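Local coordinates for CYTH domain-containing protein (Pyrococcus horikoshii, PDB 2EEN) that is of unknown function but probably acts on triphosphate-bearing substrates, as CYTH-family relatives do, at residues G8-N11 / D12-E16; K155-E159 / L160-K164. One frame throughout, in Å; residues are numbered along the deposited sequence.

From the N terminus, strand 3-9 runs straight into contact 1, the short link at which residues 8-11 hand over to helix 12-19. Contact 2 comes much later in the chain, where helix 146-160 ends and residues 160-164 lead away toward helix 170-176. Both are local, and contact 1 closes before contact 2 opens, so neither nests in nor crosses the other. In space, however, their centres lie about 10 Å apart and they touch: Y9 N is a probable hydrogen-bond donor to K164 O at 2.9 Å, and the tip of I14 packs on G161 and V162. Outermost strand 3-9 and its following helix are thereby tied to the loop that leaves helix 146-160.

Contact 1: residues G8-N11 / D12-E16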
ATOM      1  N   GLY A   8     -27.657  -9.219  -2.032  1.00 19.92           N
ATOM      2  CA  GLY A   8     -28.863  -9.554  -2.755  1.00 20.51           C
ATOM      3  C   GLY A   8     -29.339  -8.361  -3.555  1.00 21.06           C
ATOM      4  O   GLY A   8     -28.956  -7.224  -3.276  1.00 19.84           O
ATOM      5  N   TYR A   9     -30.147  -8.609  -4.577  1.00 22.58           N
ATOM      6  CA  TYR A   9     -30.683  -7.513  -5.365  1.00 23.36           C
ATOM      7  C   TYR A   9     -31.767  -6.890  -4.507  1.00 22.22           C
ATOM      8  O   TYR A   9     -32.434  -7.592  -3.744  1.00 24.02           O
ATOM      9  CB  TYR A   9     -31.276  -8.022  -6.684  1.00 21.92           C
ATOM     10  CG  TYR A   9     -30.227  -8.442  -7.679  1.00 25.08           C
ATOM     11  CD1 TYR A   9     -29.544  -9.648  -7.535  1.00 25.88           C
ATOM     12  CD2 TYR A   9     -29.875  -7.607  -8.737  1.00 25.95           C
ATOM     13  CE1 TYR A   9     -28.535 -10.014  -8.417  1.00 26.51           C
ATOM     14  CE2 TYR A   9     -28.864  -7.962  -9.624  1.00 26.41           C
ATOM     15  CZ  TYR A   9     -28.200  -9.163  -9.457  1.00 26.40           C
ATOM     16  OH  TYR A   9     -27.184  -9.513 -10.316  1.00 30.11           O
ATOM     17  N   ALA A  10     -31.939  -5.578  -4.615  1.00 21.39           N
ATOM     18  CA  ALA A  10     -32.943  -4.891  -3.819  1.00 22.78           C
ATOM     19  C   ALA A  10     -33.844  -3.978  -4.640  1.00 23.72           C
ATOM     20  O   ALA A  10     -33.782  -3.956  -5.873  1.00 25.95           O
ATOM     21  CB  ALA A  10     -32.264  -4.094  -2.697  1.00 20.82           C
ATOM     22  N   ASN A  11     -34.678  -3.222  -3.936  1.00 24.61           N
ATOM     23  CA  ASN A  11     -35.627  -2.306  -4.547  1.00 26.96           C
ATOM     24  C   ASN A  11     -36.129  -1.367  -3.460  1.00 28.32           C
ATOM     25  O   ASN A  11     -35.758  -1.518  -2.294  1.00 27.84           O
ATOM     26  CB  ASN A  11     -36.802  -3.094  -5.121  1.00 27.80           C
ATOM     27  CG  ASN A  11     -37.411  -4.044  -4.102  1.00 29.31           C
ATOM     28  OD1 ASN A  11     -37.739  -3.645  -2.983  1.00 28.74           O
ATOM     29  ND2 ASN A  11     -37.564  -5.306  -4.484  1.00 28.65           N
ATOM     30  N   ASP A  12     -36.976  -0.410  -3.832  1.00 28.86           N
ATOM     31  CA  ASP A  12     -37.507   0.547  -2.864  1.00 30.84           C
ATOM     32  C   ASP A  12     -38.183  -0.144  -1.683  1.00 30.40           C
ATOM     33  O   ASP A  12     -38.110   0.334  -0.548  1.00 30.08           O
ATOM     34  CB  ASP A  12     -38.513   1.494  -3.531  1.00 33.35           C
ATOM     35  CG  ASP A  12     -37.862   2.433  -4.529  1.00 36.86           C
ATOM     36  OD1 ASP A  12     -36.793   2.995  -4.210  1.00 38.13           O
ATOM     37  OD2 ASP A  12     -38.426   2.619  -5.629  1.00 38.53           O
ATOM     38  N   GLU A  13     -38.844  -1.262  -1.959  1.00 30.03           N
ATOM     39  CA  GLU A  13     -39.540  -2.027  -0.932  1.00 30.85           C
ATOM     40  C   GLU A  13     -38.581  -2.536   0.140  1.00 28.66           C
ATOM     41  O   GLU A  13     -38.812  -2.339   1.335  1.00 28.85           O
ATOM     42  CB  GLU A  13     -40.266  -3.215  -1.570  1.00 32.78           C
ATOM     43  CG  GLU A  13     -40.822  -4.223  -0.578  1.00 38.42           C
ATOM     44  CD  GLU A  13     -41.349  -5.474  -1.263  1.00 41.26           C
ATOM     45  OE1 GLU A  13     -42.410  -5.389  -1.919  1.00 42.09           O
ATOM     46  OE2 GLU A  13     -40.701  -6.537  -1.146  1.00 43.69           O
ATOM     47  N   ILE A  14     -37.512  -3.199  -0.288  1.00 26.85           N
ATOM     48  CA  ILE A  14     -36.532  -3.736   0.650  1.00 25.96           C
ATOM     49  C   ILE A  14     -35.840  -2.599   1.397  1.00 25.14           C
ATOM     50  O   ILE A  14     -35.624  -2.682   2.607  1.00 24.36           O
ATOM     51  CB  ILE A  14     -35.484  -4.606  -0.085  1.00 25.04           C
ATOM     52  CG1 ILE A  14     -36.157  -5.885  -0.593  1.00 25.08           C
ATOM     53  CG2 ILE A  14     -34.331  -4.951   0.847  1.00 24.81           C
ATOM     54  CD1 ILE A  14     -35.271  -6.768  -1.449  1.00 25.32           C
ATOM     55  N   PHE A  15     -35.500  -1.540   0.669  1.00 24.76           N
ATOM     56  CA  PHE A  15     -34.844  -0.380   1.265  1.00 23.69           C
ATOM     57  C   PHE A  15     -35.701   0.218   2.377  1.00 25.71           C
ATOM     58  O   PHE A  15     -35.210   0.474   3.478  1.00 24.26           O
ATOM     59  CB  PHE A  15     -34.567   0.682   0.192  1.00 23.74           C
ATOM     60  CG  PHE A  15     -33.281   0.464  -0.571  1.00 22.60           C
ATOM     61  CD1 PHE A  15     -32.714  -0.801  -0.667  1.00 21.83           C
ATOM     62  CD2 PHE A  15     -32.645   1.531  -1.200  1.00 22.97           C
ATOM     63  CE1 PHE A  15     -31.531  -1.003  -1.378  1.00 21.57           C
ATOM     64  CE2 PHE A  15     -31.464   1.342  -1.914  1.00 22.10           C
ATOM     65  CZ  PHE A  15     -30.904   0.069  -2.002  1.00 19.26           C
ATOM     66  N   GLU A  16     -36.982   0.432   2.095  1.00 25.97           N
ATOM     67  CA  GLU A  16     -37.875   1.009   3.093  1.00 28.96           C
ATOM     68  C   GLU A  16     -38.033   0.130   4.321  1.00 27.45           C
ATOM     69  O   GLU A  16     -38.075   0.634   5.444  1.00 28.18           O
ATOM     70  CB  GLU A  16     -39.258   1.273   2.497  1.00 32.72           C
ATOM     71  CG  GLU A  16     -39.637   2.743   2.479  1.00 39.31           C
ATOM     72  CD  GLU A  16     -39.519   3.401   3.843  1.00 42.09           C
ATOM     73  OE1 GLU A  16     -40.192   2.946   4.794  1.00 45.53           O
ATOM     74  OE2 GLU A  16     -38.753   4.379   3.965  1.00 44.72           O
TER
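N11 carries CG between its backbone N and its carbonyl carbon (chi1 52°), which folds the amide forward over the start of the helix and brings OD1 to the backbone of E13 and I14. I14 holds CG1 beside its own backbone N, and its extended CG1-CD1 arm reaches back toward the strand. The two side chains cross at about a right angle. I14 N donates to N11 OD1 at 2.7 Å, a fairly straight bond of 160° at the hydrogen, with the donor tilted 22° from the carbonyl plane. E13 N lies 2.8 Å from the same N11 OD1, and the CB of E13 presses close beside it. The main chain of N11 adds a second tie, F15 N to N11 O at 3.0 Å. This is the first i to i+4 bond of the helix.

Carbon contacts pack the strand end against the helix. The methyl CB of A10 sits 3.4 Å from F15 CE1, approaching the ring obliquely, while CD1 of I14 lies 3.7 Å from Y9 O and also touches A10 CA. I134 and V162 also pack on I14, whereas F15 reaches K132. Y9 turns away from the helix, its hydroxyl bonded to E166 and its ring meeting that of F133. An alanine in place of N11 would remove OD1 and is likely to leave I14 N without its capping acceptor, making the first turn less firmly held. With N11 at the N-cap and its side chain accepting from the third residue on, this is a classic asparagine N-cap, here starting helix 12-19 directly after strand 3-9 of the CYTH fold.

Contact 2: residues K155-E159 / L160-K164; sequences KILRE and LGVEK
R158 leaves the last turn of the helix beside V162 and E163. From CB, which is 4.1 Å from V162 O, the chain passes to CG, still nearer that oxygen at 3.6 Å, and then runs extended as far as NE, which makes a weak, long ion pair with E154. At the tip, NH1 lies 3.6 Å from V162 O, which sits obliquely to the guanidinium, and gives a hydrogen bond to a water in the guanidinium plane. That water donates in turn to E163 O and so bridges NH1 to this carbonyl; NH2 lies 3.4 Å from the same E163 O.

Beneath it the backbone unwinds in a Schellman motif, with G161 at positive phi (114°) ending helix 146-160. V162 N returns to L157 O at 3.1 Å, and L160 N approaches that same oxygen from the opposite face of its carbonyl plane, so two donors grip one acceptor. G161 N bonds R158 O from above that carbonyl's plane rather than on a lone pair.

On the inner side the apolar groups follow. CG2 of V162, set beside its own backbone N, rests 3.8 Å from L157 CB. L160 CD1 meets L157 CD2 at 4.1 Å, the two leucines crossing obliquely, and L160 CG comes to 3.3 Å from I156 O. These side chains turn to the sheet and to helix 12-19: L157 and V162 both touch I134, and L160 packs on V18 and I122. Separately, the main-chain O of E159 accepts a hydrogen bond from K17 NZ.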
ATOM      1  N   LYS A 155     -30.650 -15.582   6.468  1.00 20.93           N
ATOM      2  CA  LYS A 155     -31.972 -15.542   7.087  1.00 21.64           C
ATOM      3  C   LYS A 155     -32.437 -14.106   7.311  1.00 19.29           C
ATOM      4  O   LYS A 155     -33.583 -13.762   7.027  1.00 18.91           O
ATOM      5  CB  LYS A 155     -31.973 -16.299   8.421  1.00 22.25           C
ATOM      6  CG  LYS A 155     -33.318 -16.259   9.136  1.00 26.33           C
ATOM      7  CD  LYS A 155     -33.351 -17.206  10.326  1.00 29.31           C
ATOM      8  CE  LYS A 155     -34.774 -17.391  10.827  1.00 31.10           C
ATOM      9  NZ  LYS A 155     -34.856 -18.387  11.930  1.00 34.87           N
ATOM     10  N   ILE A 156     -31.541 -13.259   7.811  1.00 18.53           N
ATOM     11  CA  ILE A 156     -31.880 -11.862   8.053  1.00 17.02           C
ATOM     12  C   ILE A 156     -32.319 -11.171   6.762  1.00 16.50           C
ATOM     13  O   ILE A 156     -33.328 -10.469   6.739  1.00 18.00           O
ATOM     14  CB  ILE A 156     -30.684 -11.107   8.665  1.00 16.48           C
ATOM     15  CG1 ILE A 156     -30.422 -11.629  10.081  1.00 16.87           C
ATOM     16  CG2 ILE A 156     -30.964  -9.615   8.700  1.00 15.37           C
ATOM     17  CD1 ILE A 156     -29.126 -11.142  10.676  1.00 16.96           C
ATOM     18  N   LEU A 157     -31.569 -11.378   5.684  1.00 17.03           N
ATOM     19  CA  LEU A 157     -31.923 -10.762   4.410  1.00 16.86           C
ATOM     20  C   LEU A 157     -33.228 -11.303   3.831  1.00 17.01           C
ATOM     21  O   LEU A 157     -34.045 -10.539   3.319  1.00 17.08           O
ATOM     22  CB  LEU A 157     -30.794 -10.943   3.394  1.00 17.84           C
ATOM     23  CG  LEU A 157     -29.568 -10.084   3.699  1.00 17.44           C
ATOM     24  CD1 LEU A 157     -28.571 -10.195   2.562  1.00 18.65           C
ATOM     25  CD2 LEU A 157     -30.004  -8.637   3.895  1.00 19.89           C
ATOM     26  N   ARG A 158     -33.430 -12.612   3.920  1.00 20.02           N
ATOM     27  CA  ARG A 158     -34.657 -13.190   3.389  1.00 20.48           C
ATOM     28  C   ARG A 158     -35.862 -12.693   4.179  1.00 20.20           C
ATOM     29  O   ARG A 158     -36.947 -12.503   3.622  1.00 20.20           O
ATOM     30  CB  ARG A 158     -34.578 -14.720   3.398  1.00 20.51           C
ATOM     31  CG  ARG A 158     -33.724 -15.264   2.260  1.00 21.27           C
ATOM     32  CD  ARG A 158     -33.810 -16.772   2.122  1.00 21.63           C
ATOM     33  NE  ARG A 158     -33.234 -17.191   0.849  1.00 24.64           N
ATOM     34  CZ  ARG A 158     -33.810 -16.980  -0.333  1.00 25.06           C
ATOM     35  NH1 ARG A 158     -34.983 -16.364  -0.407  1.00 21.66           N
ATOM     36  NH2 ARG A 158     -33.200 -17.366  -1.446  1.00 25.21           N
ATOM     37  N   GLU A 159     -35.669 -12.447   5.471  1.00 20.87           N
ATOM     38  CA  GLU A 159     -36.759 -11.949   6.297  1.00 21.90           C
ATOM     39  C   GLU A 159     -37.111 -10.511   5.931  1.00 22.71           C
ATOM     40  O   GLU A 159     -38.175 -10.009   6.303  1.00 24.71           O
ATOM     41  CB  GLU A 159     -36.390 -12.037   7.776  1.00 22.91           C
ATOM     42  CG  GLU A 159     -36.321 -13.463   8.296  1.00 27.72           C
ATOM     43  CD  GLU A 159     -37.680 -14.129   8.535  1.00 31.01           C
ATOM     44  OE1 GLU A 159     -38.751 -13.503   8.348  1.00 33.43           O
ATOM     45  OE2 GLU A 159     -37.654 -15.302   8.958  1.00 36.04           O
ATOM     46  N   LEU A 160     -36.216  -9.852   5.199  1.00 21.50           N
ATOM     47  CA  LEU A 160     -36.439  -8.478   4.763  1.00 22.10           C
ATOM     48  C   LEU A 160     -37.050  -8.429   3.369  1.00 22.91           C
ATOM     49  O   LEU A 160     -37.473  -7.372   2.904  1.00 24.15           O
ATOM     50  CB  LEU A 160     -35.122  -7.709   4.769  1.00 23.81           C
ATOM     51  CG  LEU A 160     -34.549  -7.442   6.160  1.00 23.11           C
ATOM     52  CD1 LEU A 160     -33.123  -6.921   6.027  1.00 24.59           C
ATOM     53  CD2 LEU A 160     -35.437  -6.450   6.900  1.00 24.38           C
ATOM     54  N   GLY A 161     -37.087  -9.575   2.701  1.00 23.79           N
ATOM     55  CA  GLY A 161     -37.664  -9.627   1.374  1.00 24.04           C
ATOM     56  C   GLY A 161     -36.689  -9.931   0.255  1.00 25.16           C
ATOM     57  O   GLY A 161     -37.082  -9.994  -0.911  1.00 24.30           O
ATOM     58  N   VAL A 162     -35.419 -10.123   0.592  1.00 24.14           N
ATOM     59  CA  VAL A 162     -34.413 -10.425  -0.420  1.00 25.19           C
ATOM     60  C   VAL A 162     -34.632 -11.833  -0.961  1.00 26.23           C
ATOM     61  O   VAL A 162     -34.708 -12.793  -0.196  1.00 24.88           O
ATOM     62  CB  VAL A 162     -32.992 -10.321   0.164  1.00 26.19           C
ATOM     63  CG1 VAL A 162     -31.961 -10.519  -0.933  1.00 27.79           C
ATOM     64  CG2 VAL A 162     -32.807  -8.960   0.821  1.00 27.07           C
ATOM     65  N   GLU A 163     -34.723 -11.949  -2.284  1.00 27.50           N
ATOM     66  CA  GLU A 163     -34.958 -13.238  -2.935  1.00 29.28           C
ATOM     67  C   GLU A 163     -33.803 -13.713  -3.806  1.00 29.92           C
ATOM     68  O   GLU A 163     -33.486 -14.902  -3.837  1.00 28.72           O
ATOM     69  CB  GLU A 163     -36.218 -13.163  -3.796  1.00 31.56           C
ATOM     70  CG  GLU A 163     -37.496 -12.923  -3.026  1.00 34.71           C
ATOM     71  CD  GLU A 163     -38.682 -12.713  -3.943  1.00 38.15           C
ATOM     72  OE1 GLU A 163     -38.870 -13.533  -4.868  1.00 41.72           O
ATOM     73  OE2 GLU A 163     -39.427 -11.733  -3.740  1.00 40.20           O
ATOM     74  N   LYS A 164     -33.183 -12.787  -4.529  1.00 29.30           N
ATOM     75  CA  LYS A 164     -32.077 -13.146  -5.397  1.00 30.54           C
ATOM     76  C   LYS A 164     -30.738 -12.688  -4.854  1.00 28.66           C
ATOM     77  O   LYS A 164     -30.457 -11.494  -4.763  1.00 30.29           O
ATOM     78  CB  LYS A 164     -32.310 -12.591  -6.806  1.00 32.79           C
ATOM     79  CG  LYS A 164     -32.894 -11.192  -6.859  1.00 38.78           C
ATOM     80  CD  LYS A 164     -33.265 -10.824  -8.292  1.00 42.52           C
ATOM     81  CE  LYS A 164     -33.899  -9.445  -8.378  1.00 44.20           C
ATOM     82  NZ  LYS A 164     -34.325  -9.128  -9.769  1.00 44.76           N
TER
HETATM   83  O   HOH W   1     -35.407 -16.475  -3.295  1.00 28.72           O